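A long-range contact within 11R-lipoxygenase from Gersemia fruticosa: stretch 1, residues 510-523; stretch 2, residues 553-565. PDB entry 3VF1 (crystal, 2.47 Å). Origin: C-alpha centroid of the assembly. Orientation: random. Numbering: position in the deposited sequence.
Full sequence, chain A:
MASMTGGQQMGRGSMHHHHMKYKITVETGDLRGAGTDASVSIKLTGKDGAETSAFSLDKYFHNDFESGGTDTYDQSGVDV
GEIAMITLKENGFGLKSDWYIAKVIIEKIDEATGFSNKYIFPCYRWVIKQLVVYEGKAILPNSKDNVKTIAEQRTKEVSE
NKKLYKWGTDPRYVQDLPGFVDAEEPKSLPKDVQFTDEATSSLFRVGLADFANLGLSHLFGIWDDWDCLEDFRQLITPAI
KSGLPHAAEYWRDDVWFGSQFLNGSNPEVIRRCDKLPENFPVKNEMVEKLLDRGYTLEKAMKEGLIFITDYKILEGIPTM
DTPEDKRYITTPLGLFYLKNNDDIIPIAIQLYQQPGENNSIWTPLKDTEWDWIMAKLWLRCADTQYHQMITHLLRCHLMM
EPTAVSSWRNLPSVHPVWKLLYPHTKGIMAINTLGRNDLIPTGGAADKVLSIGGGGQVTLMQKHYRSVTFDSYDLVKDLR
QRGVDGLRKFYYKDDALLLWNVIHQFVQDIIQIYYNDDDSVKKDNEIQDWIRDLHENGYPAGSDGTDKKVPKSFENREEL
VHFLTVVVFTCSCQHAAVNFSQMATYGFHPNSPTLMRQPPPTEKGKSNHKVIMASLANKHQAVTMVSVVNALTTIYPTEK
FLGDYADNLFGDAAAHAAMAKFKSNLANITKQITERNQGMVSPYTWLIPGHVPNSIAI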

# COMPACT_ATOMS: atom_id res chain seq x y z
N ILE A 510 3.50 -6.57 21.31
CA ILE A 510 3.24 -7.93 20.85
C ILE A 510 4.50 -8.78 20.93
O ILE A 510 4.48 -9.90 21.46
CB ILE A 510 2.72 -7.95 19.40
CG1 ILE A 510 1.35 -7.27 19.32
CG2 ILE A 510 2.64 -9.38 18.88
CD1 ILE A 510 0.28 -7.91 20.18
N ILE A 511 5.60 -8.25 20.41
CA ILE A 511 6.86 -8.99 20.36
C ILE A 511 7.40 -9.31 21.76
O ILE A 511 7.98 -10.37 21.98
CB ILE A 511 7.92 -8.22 19.56
CG1 ILE A 511 7.52 -8.17 18.08
CG2 ILE A 511 9.29 -8.87 19.70
CD1 ILE A 511 7.40 -9.52 17.41
N GLN A 512 7.21 -8.39 22.70
CA GLN A 512 7.72 -8.58 24.05
C GLN A 512 6.85 -9.53 24.87
O GLN A 512 7.23 -9.94 25.96
CB GLN A 512 7.88 -7.24 24.77
CG GLN A 512 9.04 -6.41 24.24
CD GLN A 512 9.30 -5.16 25.06
OE1 GLN A 512 8.58 -4.87 26.01
NE2 GLN A 512 10.33 -4.42 24.68
N ILE A 513 5.68 -9.87 24.34
CA ILE A 513 4.82 -10.87 24.96
C ILE A 513 5.37 -12.28 24.74
O ILE A 513 5.25 -13.14 25.61
CB ILE A 513 3.38 -10.80 24.41
CG1 ILE A 513 2.64 -9.59 24.99
CG2 ILE A 513 2.61 -12.07 24.75
CD1 ILE A 513 1.29 -9.33 24.35
N TYR A 514 5.98 -12.49 23.57
CA TYR A 514 6.43 -13.83 23.18
C TYR A 514 7.94 -13.99 23.24
O TYR A 514 8.45 -15.07 23.51
CB TYR A 514 5.90 -14.16 21.78
CG TYR A 514 4.40 -14.09 21.70
CD1 TYR A 514 3.61 -15.17 22.10
CD2 TYR A 514 3.75 -12.95 21.25
CE1 TYR A 514 2.24 -15.11 22.04
CE2 TYR A 514 2.38 -12.88 21.19
CZ TYR A 514 1.62 -13.97 21.58
OH TYR A 514 0.25 -13.91 21.52
N TYR A 515 8.67 -12.90 22.97
CA TYR A 515 10.12 -12.92 23.03
C TYR A 515 10.60 -12.25 24.31
O TYR A 515 10.54 -11.03 24.44
CB TYR A 515 10.73 -12.20 21.83
CG TYR A 515 10.41 -12.85 20.50
CD1 TYR A 515 9.27 -12.49 19.78
CD2 TYR A 515 11.25 -13.81 19.95
CE1 TYR A 515 8.97 -13.07 18.57
CE2 TYR A 515 10.96 -14.40 18.73
CZ TYR A 515 9.82 -14.03 18.05
OH TYR A 515 9.53 -14.61 16.83
N ASN A 516 11.07 -13.06 25.26
CA ASN A 516 11.47 -12.54 26.56
C ASN A 516 12.83 -11.85 26.51
O ASN A 516 13.15 -11.02 27.37
CB ASN A 516 11.50 -13.67 27.59
CG ASN A 516 10.97 -13.24 28.95
OD1 ASN A 516 10.01 -13.82 29.46
ND2 ASN A 516 11.58 -12.21 29.52
N ASP A 517 13.64 -12.19 25.51
CA ASP A 517 14.97 -11.61 25.38
C ASP A 517 15.52 -11.82 23.98
O ASP A 517 14.90 -12.49 23.15
CB ASP A 517 15.91 -12.22 26.43
CG ASP A 517 15.98 -13.74 26.35
OD1 ASP A 517 16.02 -14.28 25.23
OD2 ASP A 517 15.99 -14.38 27.42
N ASP A 518 16.70 -11.25 23.72
CA ASP A 518 17.30 -11.31 22.39
C ASP A 518 17.63 -12.74 21.98
O ASP A 518 17.64 -13.06 20.79
CB ASP A 518 18.56 -10.44 22.34
CG ASP A 518 18.27 -8.98 22.66
OD1 ASP A 518 17.09 -8.58 22.61
OD2 ASP A 518 19.24 -8.24 22.95
N ASP A 519 17.89 -13.59 22.96
CA ASP A 519 18.20 -14.99 22.68
C ASP A 519 16.96 -15.69 22.13
O ASP A 519 17.06 -16.56 21.27
CB ASP A 519 18.68 -15.70 23.95
CG ASP A 519 19.55 -16.91 23.64
OD1 ASP A 519 20.45 -16.79 22.79
OD2 ASP A 519 19.32 -17.97 24.26
N SER A 520 15.79 -15.29 22.63
CA SER A 520 14.53 -15.82 22.16
C SER A 520 14.40 -15.59 20.66
O SER A 520 13.79 -16.40 19.96
CB SER A 520 13.35 -15.16 22.87
OG SER A 520 13.48 -15.23 24.27
N VAL A 521 14.97 -14.49 20.18
CA VAL A 521 14.90 -14.14 18.76
C VAL A 521 15.92 -14.93 17.94
O VAL A 521 15.60 -15.41 16.85
CB VAL A 521 15.14 -12.63 18.55
CG1 VAL A 521 14.98 -12.28 17.08
CG2 VAL A 521 14.18 -11.82 19.40
N LYS A 522 17.13 -15.06 18.46
CA LYS A 522 18.17 -15.82 17.78
C LYS A 522 17.74 -17.26 17.54
O LYS A 522 17.94 -17.82 16.47
CB LYS A 522 19.47 -15.82 18.58
CG LYS A 522 20.13 -14.46 18.73
CD LYS A 522 21.56 -14.62 19.25
CE LYS A 522 22.17 -13.28 19.64
NZ LYS A 522 21.55 -12.72 20.88
N LYS A 523 17.13 -17.87 18.56
CA LYS A 523 16.84 -19.30 18.54
C LYS A 523 15.48 -19.64 17.93
O LYS A 523 15.08 -20.80 17.91
CB LYS A 523 16.94 -19.87 19.96
CG LYS A 523 18.37 -19.99 20.45
CD LYS A 523 18.45 -20.39 21.92
CE LYS A 523 19.86 -20.79 22.31
NZ LYS A 523 20.88 -19.76 21.93
N SER A 553 19.97 -11.82 9.44
CA SER A 553 19.34 -12.50 10.57
C SER A 553 18.92 -11.47 11.61
O SER A 553 19.43 -10.35 11.62
CB SER A 553 20.31 -13.50 11.19
OG SER A 553 21.47 -12.86 11.70
N PHE A 554 17.99 -11.86 12.48
CA PHE A 554 17.58 -11.01 13.59
C PHE A 554 18.36 -11.40 14.84
O PHE A 554 18.21 -12.51 15.35
CB PHE A 554 16.08 -11.14 13.83
CG PHE A 554 15.23 -10.47 12.78
CD1 PHE A 554 15.48 -9.17 12.40
CD2 PHE A 554 14.18 -11.15 12.18
CE1 PHE A 554 14.70 -8.55 11.44
CE2 PHE A 554 13.40 -10.54 11.22
CZ PHE A 554 13.66 -9.24 10.85
N GLU A 555 19.19 -10.48 15.33
CA GLU A 555 20.06 -10.77 16.47
C GLU A 555 19.48 -10.27 17.79
O GLU A 555 19.93 -10.67 18.86
CB GLU A 555 21.44 -10.15 16.24
CG GLU A 555 22.13 -10.65 14.98
CD GLU A 555 22.32 -12.16 14.98
OE1 GLU A 555 22.88 -12.69 15.96
OE2 GLU A 555 21.89 -12.81 14.01
N ASN A 556 18.48 -9.40 17.71
CA ASN A 556 17.83 -8.88 18.91
C ASN A 556 16.37 -8.51 18.65
O ASN A 556 15.91 -8.57 17.52
CB ASN A 556 18.59 -7.68 19.47
CG ASN A 556 18.77 -6.58 18.44
OD1 ASN A 556 17.90 -5.73 18.27
ND2 ASN A 556 19.91 -6.59 17.75
N ARG A 557 15.66 -8.13 19.71
CA ARG A 557 14.24 -7.82 19.60
C ARG A 557 14.01 -6.48 18.93
O ARG A 557 13.01 -6.29 18.23
CB ARG A 557 13.59 -7.82 20.99
CG ARG A 557 13.57 -9.18 21.67
CD ARG A 557 12.75 -9.15 22.94
NE ARG A 557 13.28 -8.20 23.92
CZ ARG A 557 12.73 -7.96 25.10
NH1 ARG A 557 11.62 -8.59 25.47
NH2 ARG A 557 13.29 -7.08 25.92
N GLU A 558 14.93 -5.54 19.12
CA GLU A 558 14.78 -4.20 18.57
C GLU A 558 14.82 -4.22 17.04
O GLU A 558 14.02 -3.55 16.39
CB GLU A 558 15.86 -3.26 19.12
CG GLU A 558 15.64 -2.86 20.57
CD GLU A 558 15.81 -4.02 21.54
OE1 GLU A 558 16.65 -4.90 21.27
OE2 GLU A 558 15.10 -4.05 22.57
N GLU A 559 15.74 -4.99 16.47
CA GLU A 559 15.82 -5.14 15.02
C GLU A 559 14.52 -5.72 14.49
O GLU A 559 14.02 -5.28 13.45
CB GLU A 559 16.97 -6.06 14.63
CG GLU A 559 18.35 -5.46 14.83
CD GLU A 559 19.46 -6.42 14.43
OE1 GLU A 559 19.19 -7.36 13.65
OE2 GLU A 559 20.61 -6.24 14.90
N LEU A 560 13.98 -6.71 15.20
CA LEU A 560 12.76 -7.38 14.78
C LEU A 560 11.57 -6.41 14.80
O LEU A 560 10.77 -6.38 13.87
CB LEU A 560 12.48 -8.57 15.70
CG LEU A 560 11.20 -9.35 15.41
CD1 LEU A 560 11.17 -9.84 13.97
CD2 LEU A 560 11.07 -10.52 16.38
N VAL A 561 11.46 -5.63 15.87
CA VAL A 561 10.37 -4.68 16.01
C VAL A 561 10.42 -3.63 14.91
O VAL A 561 9.40 -3.32 14.29
CB VAL A 561 10.40 -3.98 17.38
CG1 VAL A 561 9.42 -2.82 17.42
CG2 VAL A 561 10.09 -4.98 18.49
N HIS A 562 11.60 -3.08 14.66
CA HIS A 562 11.75 -2.04 13.65
C HIS A 562 11.30 -2.53 12.28
O HIS A 562 10.47 -1.89 11.63
CB HIS A 562 13.20 -1.56 13.56
CG HIS A 562 13.42 -0.51 12.51
ND1 HIS A 562 13.04 0.80 12.69
CD2 HIS A 562 13.96 -0.58 11.28
CE1 HIS A 562 13.35 1.50 11.61
NE2 HIS A 562 13.91 0.68 10.74
N PHE A 563 11.84 -3.66 11.85
CA PHE A 563 11.53 -4.20 10.53
C PHE A 563 10.03 -4.43 10.37
O PHE A 563 9.47 -4.17 9.31
CB PHE A 563 12.29 -5.50 10.28
CG PHE A 563 12.24 -5.96 8.86
CD1 PHE A 563 13.19 -5.55 7.95
CD2 PHE A 563 11.23 -6.81 8.42
CE1 PHE A 563 13.15 -5.97 6.63
CE2 PHE A 563 11.18 -7.23 7.11
CZ PHE A 563 12.14 -6.81 6.21
N LEU A 564 9.38 -4.92 11.43
CA LEU A 564 7.95 -5.19 11.38
C LEU A 564 7.14 -3.90 11.41
O LEU A 564 6.07 -3.82 10.81
CB LEU A 564 7.54 -6.10 12.54
CG LEU A 564 8.14 -7.50 12.53
CD1 LEU A 564 7.78 -8.25 13.80
CD2 LEU A 564 7.68 -8.27 11.30
N THR A 565 7.66 -2.90 12.11
CA THR A 565 7.01 -1.59 12.15
C THR A 565 6.97 -1.00 10.74
O THR A 565 5.96 -0.44 10.32
CB THR A 565 7.76 -0.62 13.08
OG1 THR A 565 7.68 -1.09 14.43
CG2 THR A 565 7.15 0.77 13.01

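The apolar centre of this contact gathers around Leu560, whose CA-to-CB bond points toward the first stretch. Leu560 CD2 lies 3.9 Å from Ile511 CD1 and sits over one face of the Tyr515 ring, 4.2 Å from the ring centroid and 21° off the ring normal, a CH-pi arrangement that lets a methyl hydrogen meet the aromatic cloud. Ile511 fills the space between its own helix and the helix of Leu560, whose N-to-C directions differ by 144°, a roughly antiparallel arrangement: Ile511 CD1 reaches Leu564 CD1 at 3.8 Å, while its CB packs against Val561 CG2 at 4.0 Å. Branched aliphatic side chains suit this buried position, since they fill space without leaving polar groups unpaired. Val521 extends the apolar surface, placing CG1 3.6 Å from Phe554 CB and CG2 3.5 Å from Arg557 CG.

Arg557, with the largest covered area in the contact, links the apolar and polar parts. Its methylene groups pack against Val521 and Tyr515, and its guanidinium reaches the turn after the first helix, where Arg557 NH1 donates to Tyr515 O at 2.9 Å, near the guanidinium plane. Gln512 CG covers one face of the group, 3.6 Å from Arg557 NH1; Asn516 O and Asp517 CA lie over the opposite face. A long side chain with an apolar stem and a cationic end fits both surroundings.

Farther out, two helix starts meet. Asp517 OD1 caps its helix by accepting from Ser520 N at 2.8 Å, and Asn556 OD1 does likewise with Glu559 N at 2.9 Å; short side chains with an acceptor oxygen can turn back to such free amides. Asp518 crosses the gap, its OD1 accepting from Arg557 N at 3.3 Å; a short carboxylate suits this amide at the neighbouring helix start. At the exposed edge, the long side chain of Lys522 extends NZ to Glu555 O, a weak hydrogen bond of 3.3 Å, its ammonium reaching a backbone carbonyl.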